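Long-range contacts in cortical-lytic enzyme (Clostridium perfringens, PDB 5JIP), which is a family 25 muramidase involved in cortex hydrolysis during spore germination, probably acting as a lysozyme on cortical peptidoglycan: residues 40-45 with 90-95; 180-185 with 205-210. All coordinates share one frame; numbering follows the deposited sequence.

Contact 1. Residues 40-45 with 90-95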
# COMPACT_ATOMS: atom_id res chain seq x y z
N LEU A 40 24.76 4.81 11.48
CA LEU A 40 25.88 5.70 11.76
C LEU A 40 25.36 7.09 12.12
O LEU A 40 24.36 7.55 11.58
CB LEU A 40 26.79 5.87 10.53
CG LEU A 40 27.22 4.58 9.80
CD1 LEU A 40 27.90 4.95 8.47
CD2 LEU A 40 28.10 3.75 10.70
N ARG A 41 26.06 7.76 13.02
CA ARG A 41 25.84 9.20 13.15
C ARG A 41 26.38 9.91 11.93
O ARG A 41 27.56 9.77 11.57
CB ARG A 41 26.49 9.76 14.42
CG ARG A 41 26.18 11.27 14.59
CD ARG A 41 26.57 11.80 15.98
NE ARG A 41 28.01 11.95 16.12
CZ ARG A 41 28.60 12.63 17.11
NH1 ARG A 41 27.85 13.18 18.05
NH2 ARG A 41 29.92 12.75 17.13
N ALA A 42 25.53 10.69 11.29
CA ALA A 42 25.95 11.58 10.22
C ALA A 42 26.39 12.91 10.78
O ALA A 42 27.44 13.44 10.38
CB ALA A 42 24.84 11.80 9.22
N SER A 43 25.58 13.49 11.66
CA SER A 43 25.75 14.87 12.08
C SER A 43 25.07 15.05 13.42
O SER A 43 24.36 14.17 13.91
CB SER A 43 25.16 15.86 11.07
OG SER A 43 23.79 15.56 10.79
N GLY A 44 25.28 16.22 14.00
CA GLY A 44 24.68 16.53 15.28
C GLY A 44 24.90 17.97 15.64
O GLY A 44 25.87 18.60 15.21
N SER A 45 23.96 18.50 16.41
CA SER A 45 23.98 19.88 16.88
C SER A 45 24.05 19.93 18.41
O SER A 45 23.82 21.00 19.00
CB SER A 45 22.74 20.60 16.35
OG SER A 45 22.74 20.63 14.91
N ASP A 90 17.98 20.84 6.73
CA ASP A 90 18.76 21.11 5.53
C ASP A 90 20.21 20.68 5.71
O ASP A 90 20.84 20.20 4.76
CB ASP A 90 18.70 22.60 5.16
CG ASP A 90 17.38 23.00 4.53
OD1 ASP A 90 16.54 22.13 4.20
OD2 ASP A 90 17.17 24.21 4.35
N GLN A 91 20.77 20.88 6.91
CA GLN A 91 22.17 20.48 7.15
C GLN A 91 22.33 18.97 7.08
O GLN A 91 23.30 18.47 6.51
CB GLN A 91 22.62 20.99 8.51
CG GLN A 91 22.82 22.52 8.59
CD GLN A 91 22.94 23.03 10.03
OE1 GLN A 91 22.42 22.42 10.96
NE2 GLN A 91 23.61 24.15 10.21
N PHE A 92 21.39 18.25 7.68
CA PHE A 92 21.40 16.79 7.64
C PHE A 92 21.32 16.27 6.20
O PHE A 92 22.07 15.38 5.81
CB PHE A 92 20.23 16.30 8.50
CG PHE A 92 20.14 14.80 8.67
CD1 PHE A 92 21.28 14.00 8.78
CD2 PHE A 92 18.89 14.20 8.76
CE1 PHE A 92 21.16 12.64 8.96
CE2 PHE A 92 18.78 12.84 8.95
CZ PHE A 92 19.90 12.05 9.04
N ILE A 93 20.43 16.85 5.41
CA ILE A 93 20.28 16.49 4.00
C ILE A 93 21.60 16.65 3.27
O ILE A 93 21.98 15.82 2.44
CB ILE A 93 19.17 17.36 3.36
CG1 ILE A 93 17.81 16.90 3.87
CG2 ILE A 93 19.22 17.29 1.82
CD1 ILE A 93 16.69 17.88 3.57
N ASP A 94 22.30 17.75 3.53
CA ASP A 94 23.60 18.01 2.92
C ASP A 94 24.61 16.96 3.36
O ASP A 94 25.27 16.34 2.51
CB ASP A 94 24.01 19.43 3.31
CG ASP A 94 25.40 19.85 2.80
OD1 ASP A 94 26.09 19.10 2.09
OD2 ASP A 94 25.80 20.98 3.16
N VAL A 95 24.71 16.69 4.67
CA VAL A 95 25.71 15.73 5.15
C VAL A 95 25.43 14.33 4.60
O VAL A 95 26.35 13.63 4.18
CB VAL A 95 25.77 15.73 6.68
CG1 VAL A 95 26.70 14.63 7.24
CG2 VAL A 95 26.23 17.07 7.15
O HOH W 1 22.43 23.25 13.91

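Contact 2. Residues 180-185 with 205-210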
# COMPACT_ATOMS: atom_id res chain seq x y z
N TYR A 180 16.30 0.14 27.59
CA TYR A 180 17.40 -0.74 27.95
C TYR A 180 16.97 -1.73 29.03
O TYR A 180 16.55 -1.32 30.12
CB TYR A 180 18.59 0.10 28.41
CG TYR A 180 19.11 1.06 27.37
CD1 TYR A 180 18.80 0.91 26.02
CD2 TYR A 180 19.93 2.11 27.73
CE1 TYR A 180 19.30 1.80 25.07
CE2 TYR A 180 20.42 2.97 26.83
CZ TYR A 180 20.11 2.83 25.49
OH TYR A 180 20.63 3.76 24.61
N THR A 181 17.10 -3.03 28.74
CA THR A 181 16.76 -4.05 29.72
C THR A 181 17.73 -4.08 30.91
O THR A 181 17.39 -4.63 31.96
CB THR A 181 16.69 -5.41 29.03
OG1 THR A 181 17.91 -5.67 28.34
CG2 THR A 181 15.56 -5.43 28.03
N ARG A 182 18.91 -3.47 30.79
CA ARG A 182 19.86 -3.39 31.90
C ARG A 182 19.36 -2.49 33.04
O ARG A 182 19.93 -2.54 34.14
CB ARG A 182 21.24 -2.89 31.42
CG ARG A 182 21.32 -1.40 31.06
CD ARG A 182 22.76 -0.90 30.91
NE ARG A 182 22.83 0.46 30.37
CZ ARG A 182 22.69 1.58 31.08
NH1 ARG A 182 22.46 1.53 32.39
NH2 ARG A 182 22.76 2.76 30.47
N ILE A 183 18.34 -1.68 32.81
CA ILE A 183 17.79 -0.80 33.83
C ILE A 183 16.68 -1.58 34.54
O ILE A 183 15.67 -1.91 33.91
CB ILE A 183 17.27 0.51 33.23
CG1 ILE A 183 18.45 1.27 32.60
CG2 ILE A 183 16.62 1.38 34.31
CD1 ILE A 183 18.03 2.37 31.70
N PRO A 184 16.84 -1.93 35.82
CA PRO A 184 15.88 -2.85 36.45
C PRO A 184 14.46 -2.33 36.50
O PRO A 184 13.52 -3.12 36.43
CB PRO A 184 16.46 -3.03 37.87
CG PRO A 184 17.92 -2.71 37.72
CD PRO A 184 17.98 -1.62 36.71
N SER A 185 14.28 -1.01 36.61
CA SER A 185 12.94 -0.45 36.68
C SER A 185 12.21 -0.49 35.33
O SER A 185 11.00 -0.25 35.31
CB SER A 185 13.02 0.99 37.16
OG SER A 185 13.56 1.83 36.15
N THR A 205 20.10 -2.10 24.24
CA THR A 205 21.24 -1.89 25.12
C THR A 205 22.13 -0.83 24.52
O THR A 205 22.14 -0.62 23.31
CB THR A 205 22.03 -3.18 25.33
OG1 THR A 205 23.08 -2.94 26.25
CG2 THR A 205 22.62 -3.66 24.03
N ASP A 206 22.88 -0.17 25.40
CA ASP A 206 23.98 0.70 25.02
C ASP A 206 25.33 0.09 25.37
O ASP A 206 26.36 0.74 25.17
CB ASP A 206 23.85 2.06 25.70
CG ASP A 206 23.81 1.96 27.23
OD1 ASP A 206 23.58 0.88 27.75
OD2 ASP A 206 23.97 3.00 27.89
N GLU A 207 25.34 -1.14 25.87
CA GLU A 207 26.54 -1.77 26.42
C GLU A 207 26.69 -3.17 25.88
O GLU A 207 27.16 -4.08 26.58
CB GLU A 207 26.48 -1.82 27.94
CG GLU A 207 26.46 -0.50 28.58
CD GLU A 207 26.55 -0.59 30.08
OE1 GLU A 207 26.03 -1.57 30.66
OE2 GLU A 207 27.17 0.31 30.67
N GLY A 208 26.33 -3.38 24.63
CA GLY A 208 26.36 -4.71 24.09
C GLY A 208 27.76 -5.14 23.69
O GLY A 208 28.68 -4.33 23.56
N LYS A 209 27.90 -6.44 23.50
CA LYS A 209 29.14 -7.04 23.00
C LYS A 209 28.86 -7.67 21.65
O LYS A 209 28.03 -8.59 21.54
CB LYS A 209 29.67 -8.08 23.99
CG LYS A 209 30.90 -8.85 23.52
CD LYS A 209 31.27 -9.92 24.57
CE LYS A 209 32.61 -10.57 24.28
NZ LYS A 209 32.52 -11.62 23.22
N LEU A 210 29.52 -7.16 20.62
CA LEU A 210 29.38 -7.70 19.27
C LEU A 210 30.73 -7.78 18.60
O LEU A 210 31.44 -6.77 18.54
CB LEU A 210 28.47 -6.83 18.42
CG LEU A 210 28.13 -7.32 17.01
CD1 LEU A 210 27.40 -8.68 17.05
CD2 LEU A 210 27.29 -6.27 16.33

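Contact 1. Residues 40-45 with 90-95
Phe92 holds CG anti to its backbone N (chi1 -175°), which turns the CD1-CE1 side of the ring toward strand 40-44. Val95 likewise sets CG1 anti to N (chi1 174°), and this methyl leads toward the strand. On the strand, Ser43 places OG in the crowded position between its own N and carbonyl carbon (chi1 54°). Ala42 and Ser43 are consecutive, yet both CB atoms point toward helix 90-95. Regular strand alternation is therefore broken here, and the backbone of Ala42 has a negative psi in place of the usual extended value.

The Ala42 methyl sits between two helix side chains. Its CB meets the Phe92 ring at the edge, near the ring plane, 3.8 Å from CE1. The same CB lies 3.9 Å from Val95 CG1. That methyl also packs against the backbone, with Val95 CG1 3.4 Å from Ala42 O. Ser43 CB is a looser neighbour, 4.2 Å from Val95 CG2. Ser43 OG lies 3.6 Å from Phe92 CD1, but this is van der Waals contact. Its polar partner is His74 ND1 on strand 70-75, so the buried hydroxyl is satisfied.

Beyond the apolar patch, one water joins the segments. It lies 2.8 Å from Ser45 OG and donates to Gln91 OE1 at 3.1 Å. No direct hydrogen bond links the two segments. Phe56 of helix 56-66 touches both Ala42 and Val95, and Phe134 and Phe138 of helix 124-142 meet the Phe92 ring.

The strand and helix axes approach to 8.1 Å. Strand 38-44 runs parallel to strand 70-75, and helix 83-100 follows the latter. This is the packing of an outer helix on the parallel barrel strands of the TIM-barrel-like glycoside hydrolase family 25 domain.

Contact 2. Residues 180-185 with 205-210
The Tyr180 ring lies with one face against the backbone at the start of segment 205-210. Asp206 N stands 4.0 Å above the plane of the Tyr180 ring, over its centre. Thr205 C is over the same face but displaced toward the rim. The Asp206 carboxylate comes near the ring at CE2, which is 3.6 Å from Asp206 CG. The ring and carboxylate planes are 27° apart. Tyr180 OH goes on to a hydrogen bond with Gln203 OE1, which further fixes the ring over the strand.

The guanidinium of Arg182 takes Asp206 at its edge. The grip is side-on and bidentate. Arg182 NE donates to Asp206 OD1 at 2.8 Å in a nearly straight bond (169°), and Arg182 NH2 donates to Asp206 OD2 at 2.9 Å. Each oxygen uses its syn lone pair. The two groups are nearly coplanar, with planes 14° apart. Both CG atoms occupy the crowded position between backbone N and carbonyl carbon. From there the Arg182 chain runs extended from CG to NE.

Two turns frame this pairing. Tyr180 to Ile183 form a type I beta turn, closed by Ile183 N to Tyr180 O. An ST turn begins segment 205-210, where Glu207 N donates to Thr205 OG1 at 2.9 Å. Here the loop after barrel strand 175-178 meets the next strand, 201-208, at the corner of residues 206 and 207.

Glu207, on the solvent-exposed side, completes a salt-bridge network with Arg182 and Asp206. Its OE1 lies 3.3 Å from Arg182 CD and 3.8 Å from Arg182 NE. The latter is a long, purely electrostatic pairing, because the oxygen lies well out of the guanidinium plane. The positive charge of Arg182 would be expected to favour the ionised form of both acids, Asp206 most directly.

Contacts 1 and 2 belong to the same barrel domain and both involve strands of the barrel sheet, but at different places. Their centres are 27 Å apart and their nearest atoms about 12 Å, so they do not touch. Contact 1 is buried and joins a barrel strand to an outer helix. Contact 2 is at the surface and joins a loop to a neighbouring strand where that strand turns a corner. The chemistry follows the setting: small apolar groups and an aromatic edge in contact 1, with one bridging water, against charged side chains and a tyrosine face in contact 2. In sequence, both segments of contact 1 precede those of contact 2.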